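PDB 2WMF: fucolectin-related protein from Streptococcus pneumoniae, which probably hydrolyses glycosidic bonds in host blood-group carbohydrate antigens as a family 98 glycoside hydrolase. Local coordinates for residues N454-A468 against N473-R485. Sequence-based numbering, arbitrary orientation.
Sequences NTKSLSLDLTPHTYA and NPNNLHILLNNYR
The ring of Tyr-467 lies beside the side chain of Asn-482, the two pointing the same way with ring and amide planes 19° apart. Asn-482 CB sits over one face of the ring near its rim, a CH-pi contact 3.9 Å from the centroid, while Leu-480 CD2 meets the ring edge. Tyr-467 CG stands between its own backbone N and carbonyl carbon (chi1 75°), which swings the phenol across the neighbouring strand; helix 272-283 packs on it too. Tyr-467 and Asn-482 also form an antiparallel hydrogen-bonded pair: Tyr-467 N gives to Asn-482 O at 3.0 Å, and Asn-482 N returns the bond to Tyr-467 O. The Asn-482 amide closes an Asx turn by accepting from Tyr-484 N at OD1. On the other sheet face, Ala-468 CB touches Leu-481 CD2 at 3.7 Å. That face looks toward strand 457-462 of a second antiparallel sheet. The axes of strands 457-462 and 477-482, nearly parallel and running the same way, approach to 10.9 Å; Leu-458 CD1 meets Leu-477 and Ile-479, and Leu-460 CD2 meets Leu-481, at loose van der Waals distance in a beta-sandwich core. Asn-454 CB adds to Leu-477 CD2. At the hairpin's open end, Arg-485 bends at chi3 (76°) and brings NH1 into the His-465 ring plane, donating to ND1 at 3.0 Å with the guanidinium almost perpendicular to the imidazole. His-465 NE2 binds Ala-438 O. Thr-466 and Asn-483 lie side by side; Asn-483 ND2 donates to a water unusually close to Thr-463 OG1 and Thr-466 OG1, and OD1 accepts from Gly-575 N, holding the amide at both ends. The two sheets thus meet through aliphatic carbon, whereas the settled polar side-chain contacts of this pair lie at the crossover end. Bonds at both ring nitrogens fix the His-465 imidazole's rotation, and acceptance from Arg-485 at ND1 is consistent with a neutral ring protonated at NE2.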
# COMPACT_ATOMS: atom_id res chain seq x y z
N ASN A 454 -17.12 20.53 -17.90
CA ASN A 454 -18.08 20.25 -16.79
C ASN A 454 -18.01 21.41 -15.76
O ASN A 454 -19.05 21.88 -15.25
CB ASN A 454 -17.81 18.89 -16.15
CG ASN A 454 -18.14 17.73 -17.07
OD1 ASN A 454 -17.25 16.96 -17.49
ND2 ASN A 454 -19.41 17.60 -17.42
N THR A 455 -16.78 21.85 -15.49
CA THR A 455 -16.48 23.01 -14.65
C THR A 455 -15.11 23.55 -15.01
O THR A 455 -14.28 22.84 -15.54
CB THR A 455 -16.61 22.65 -13.14
OG1 THR A 455 -16.77 23.86 -12.36
CG2 THR A 455 -15.45 21.86 -12.66
N LYS A 456 -14.83 24.82 -14.71
CA LYS A 456 -13.52 25.37 -15.03
C LYS A 456 -12.45 24.92 -14.04
O LYS A 456 -11.33 24.53 -14.44
CB LYS A 456 -13.56 26.90 -15.04
CG LYS A 456 -12.33 27.49 -15.62
CD LYS A 456 -12.49 28.97 -15.74
CE LYS A 456 -11.40 29.58 -16.61
NZ LYS A 456 -10.08 28.88 -16.47
N SER A 457 -12.76 25.02 -12.74
CA SER A 457 -11.85 24.55 -11.74
C SER A 457 -12.61 23.99 -10.56
O SER A 457 -13.80 24.22 -10.41
CB SER A 457 -10.87 25.64 -11.31
OG SER A 457 -11.56 26.63 -10.59
N LEU A 458 -11.92 23.17 -9.78
CA LEU A 458 -12.51 22.52 -8.61
C LEU A 458 -11.54 22.72 -7.47
O LEU A 458 -10.35 22.41 -7.58
CB LEU A 458 -12.77 21.04 -8.92
CG LEU A 458 -13.43 20.17 -7.87
CD1 LEU A 458 -14.08 18.96 -8.54
CD2 LEU A 458 -12.43 19.68 -6.83
N SER A 459 -12.01 23.30 -6.39
CA SER A 459 -11.20 23.42 -5.19
C SER A 459 -11.67 22.51 -4.04
O SER A 459 -12.85 22.20 -3.91
CB SER A 459 -11.27 24.87 -4.73
OG SER A 459 -10.67 25.71 -5.71
N LEU A 460 -10.72 22.16 -3.16
CA LEU A 460 -11.00 21.36 -1.98
C LEU A 460 -10.26 21.94 -0.77
O LEU A 460 -9.06 22.34 -0.88
CB LEU A 460 -10.58 19.88 -2.14
CG LEU A 460 -11.45 19.05 -3.08
CD1 LEU A 460 -10.70 17.79 -3.54
CD2 LEU A 460 -12.69 18.64 -2.28
N ASP A 461 -10.96 21.94 0.37
CA ASP A 461 -10.38 22.20 1.68
C ASP A 461 -10.52 20.89 2.42
O ASP A 461 -11.64 20.36 2.58
CB ASP A 461 -11.08 23.36 2.39
CG ASP A 461 -10.44 23.74 3.71
OD1 ASP A 461 -9.29 23.40 3.97
OD2 ASP A 461 -11.15 24.42 4.51
N LEU A 462 -9.35 20.37 2.85
CA LEU A 462 -9.22 19.01 3.34
C LEU A 462 -8.60 18.99 4.74
O LEU A 462 -7.53 19.51 4.94
CB LEU A 462 -8.27 18.20 2.47
CG LEU A 462 -8.54 18.18 0.97
CD1 LEU A 462 -7.23 18.06 0.14
CD2 LEU A 462 -9.55 17.08 0.70
N THR A 463 -9.28 18.36 5.68
CA THR A 463 -8.68 18.12 6.97
C THR A 463 -7.68 16.98 6.87
O THR A 463 -7.71 16.21 5.89
CB THR A 463 -9.72 17.80 8.07
OG1 THR A 463 -10.29 16.49 7.86
CG2 THR A 463 -10.84 18.86 8.17
N PRO A 464 -6.80 16.84 7.87
CA PRO A 464 -5.94 15.69 7.84
C PRO A 464 -6.66 14.35 7.69
O PRO A 464 -7.77 14.18 8.18
CB PRO A 464 -5.18 15.78 9.17
CG PRO A 464 -5.12 17.28 9.48
CD PRO A 464 -6.47 17.78 8.98
N HIS A 465 -5.99 13.41 7.03
CA HIS A 465 -6.51 12.04 6.86
C HIS A 465 -7.81 12.07 6.03
O HIS A 465 -8.81 11.38 6.33
CB HIS A 465 -6.65 11.32 8.20
CG HIS A 465 -5.46 11.56 9.07
ND1 HIS A 465 -5.57 12.08 10.35
CD2 HIS A 465 -4.14 11.42 8.82
CE1 HIS A 465 -4.35 12.22 10.85
NE2 HIS A 465 -3.46 11.85 9.94
N THR A 466 -7.76 12.90 4.99
CA THR A 466 -8.81 12.98 3.97
C THR A 466 -8.18 12.76 2.61
O THR A 466 -7.19 13.42 2.28
CB THR A 466 -9.55 14.37 3.96
OG1 THR A 466 -10.03 14.64 5.27
CG2 THR A 466 -10.75 14.34 3.00
N TYR A 467 -8.77 11.85 1.82
CA TYR A 467 -8.42 11.70 0.43
C TYR A 467 -9.67 11.90 -0.45
O TYR A 467 -10.83 11.82 0.01
CB TYR A 467 -7.67 10.41 0.13
CG TYR A 467 -8.51 9.12 0.11
CD1 TYR A 467 -9.27 8.76 -1.00
CD2 TYR A 467 -8.57 8.27 1.22
CE1 TYR A 467 -10.01 7.56 -1.04
CE2 TYR A 467 -9.30 7.06 1.19
CZ TYR A 467 -10.03 6.71 0.06
OH TYR A 467 -10.74 5.50 0.02
N ALA A 468 -9.37 12.20 -1.73
CA ALA A 468 -10.42 12.42 -2.73
C ALA A 468 -9.94 11.91 -4.07
O ALA A 468 -8.72 11.94 -4.37
CB ALA A 468 -10.81 13.91 -2.81
N ASN A 473 -15.71 12.49 -16.49
CA ASN A 473 -16.35 11.83 -17.62
C ASN A 473 -16.70 12.92 -18.61
O ASN A 473 -16.55 14.11 -18.32
CB ASN A 473 -17.56 11.04 -17.18
CG ASN A 473 -17.18 9.87 -16.27
OD1 ASN A 473 -17.71 9.73 -15.13
ND2 ASN A 473 -16.30 9.01 -16.77
N PRO A 474 -17.12 12.53 -19.82
CA PRO A 474 -17.49 13.57 -20.77
C PRO A 474 -18.49 14.62 -20.28
O PRO A 474 -18.28 15.81 -20.48
CB PRO A 474 -18.02 12.78 -21.98
CG PRO A 474 -17.18 11.52 -21.98
CD PRO A 474 -17.14 11.18 -20.46
N ASN A 475 -19.53 14.17 -19.59
CA ASN A 475 -20.62 15.06 -19.20
C ASN A 475 -21.04 14.99 -17.75
O ASN A 475 -22.09 15.50 -17.40
CB ASN A 475 -21.80 14.89 -20.15
CG ASN A 475 -21.51 15.45 -21.52
OD1 ASN A 475 -21.76 16.67 -21.81
ND2 ASN A 475 -20.96 14.62 -22.34
N ASN A 476 -20.17 14.41 -16.90
CA ASN A 476 -20.36 14.47 -15.47
C ASN A 476 -19.02 14.33 -14.80
O ASN A 476 -18.03 13.94 -15.42
CB ASN A 476 -21.32 13.37 -15.02
CG ASN A 476 -20.75 11.98 -15.22
OD1 ASN A 476 -19.84 11.58 -14.50
ND2 ASN A 476 -21.26 11.25 -16.23
N LEU A 477 -19.01 14.71 -13.53
CA LEU A 477 -17.89 14.47 -12.63
C LEU A 477 -18.29 13.42 -11.59
O LEU A 477 -19.40 13.52 -11.01
CB LEU A 477 -17.53 15.77 -11.92
CG LEU A 477 -17.05 16.96 -12.75
CD1 LEU A 477 -16.83 18.13 -11.77
CD2 LEU A 477 -15.85 16.64 -13.62
N HIS A 478 -17.40 12.45 -11.32
CA HIS A 478 -17.65 11.56 -10.20
C HIS A 478 -16.65 11.86 -9.14
O HIS A 478 -15.45 11.90 -9.43
CB HIS A 478 -17.60 10.08 -10.54
CG HIS A 478 -17.88 9.23 -9.34
ND1 HIS A 478 -19.16 8.88 -8.95
CD2 HIS A 478 -17.06 8.85 -8.33
CE1 HIS A 478 -19.10 8.22 -7.80
NE2 HIS A 478 -17.83 8.18 -7.40
N ILE A 479 -17.13 12.07 -7.91
CA ILE A 479 -16.25 12.51 -6.82
C ILE A 479 -16.37 11.50 -5.67
O ILE A 479 -17.49 11.19 -5.22
CB ILE A 479 -16.60 13.95 -6.35
CG1 ILE A 479 -16.35 14.98 -7.52
CG2 ILE A 479 -15.76 14.35 -5.12
CD1 ILE A 479 -17.35 16.01 -7.66
N LEU A 480 -15.23 11.01 -5.22
CA LEU A 480 -15.11 10.16 -4.05
C LEU A 480 -14.32 10.94 -2.96
O LEU A 480 -13.26 11.50 -3.24
CB LEU A 480 -14.35 8.86 -4.40
CG LEU A 480 -13.96 7.91 -3.29
CD1 LEU A 480 -15.23 7.37 -2.62
CD2 LEU A 480 -13.12 6.76 -3.81
N LEU A 481 -14.92 11.02 -1.76
CA LEU A 481 -14.28 11.58 -0.57
C LEU A 481 -14.21 10.49 0.47
O LEU A 481 -15.18 9.72 0.68
CB LEU A 481 -15.07 12.76 -0.00
CG LEU A 481 -15.49 13.92 -0.92
CD1 LEU A 481 -16.41 14.96 -0.13
CD2 LEU A 481 -14.27 14.56 -1.61
N ASN A 482 -13.08 10.42 1.18
CA ASN A 482 -13.10 9.55 2.34
C ASN A 482 -12.14 10.10 3.40
O ASN A 482 -10.96 10.35 3.11
CB ASN A 482 -12.75 8.10 1.96
CG ASN A 482 -13.18 7.08 3.02
OD1 ASN A 482 -12.97 7.32 4.21
ND2 ASN A 482 -13.70 5.91 2.59
N ASN A 483 -12.67 10.32 4.61
CA ASN A 483 -11.84 10.79 5.70
C ASN A 483 -11.92 9.92 6.95
O ASN A 483 -11.64 10.39 8.06
CB ASN A 483 -12.20 12.26 6.02
CG ASN A 483 -13.56 12.40 6.67
OD1 ASN A 483 -14.31 11.42 6.82
ND2 ASN A 483 -13.89 13.61 7.06
N TYR A 484 -12.24 8.63 6.79
CA TYR A 484 -12.59 7.79 7.95
C TYR A 484 -11.42 7.74 8.95
O TYR A 484 -10.28 7.38 8.58
CB TYR A 484 -12.92 6.35 7.52
CG TYR A 484 -13.56 5.53 8.66
CD1 TYR A 484 -14.79 5.87 9.19
CD2 TYR A 484 -12.89 4.45 9.21
CE1 TYR A 484 -15.32 5.19 10.23
CE2 TYR A 484 -13.45 3.72 10.27
CZ TYR A 484 -14.69 4.08 10.75
OH TYR A 484 -15.26 3.40 11.82
N ARG A 485 -11.66 8.17 10.19
CA ARG A 485 -10.67 8.06 11.23
C ARG A 485 -11.44 7.93 12.54
O ARG A 485 -12.11 8.87 12.93
CB ARG A 485 -9.74 9.28 11.28
CG ARG A 485 -8.63 9.14 12.35
CD ARG A 485 -7.78 10.37 12.49
NE ARG A 485 -8.49 11.41 13.23
CZ ARG A 485 -8.60 12.67 12.87
NH1 ARG A 485 -7.97 13.14 11.79
NH2 ARG A 485 -9.33 13.51 13.63
O HOH W 1 -12.06 15.78 6.28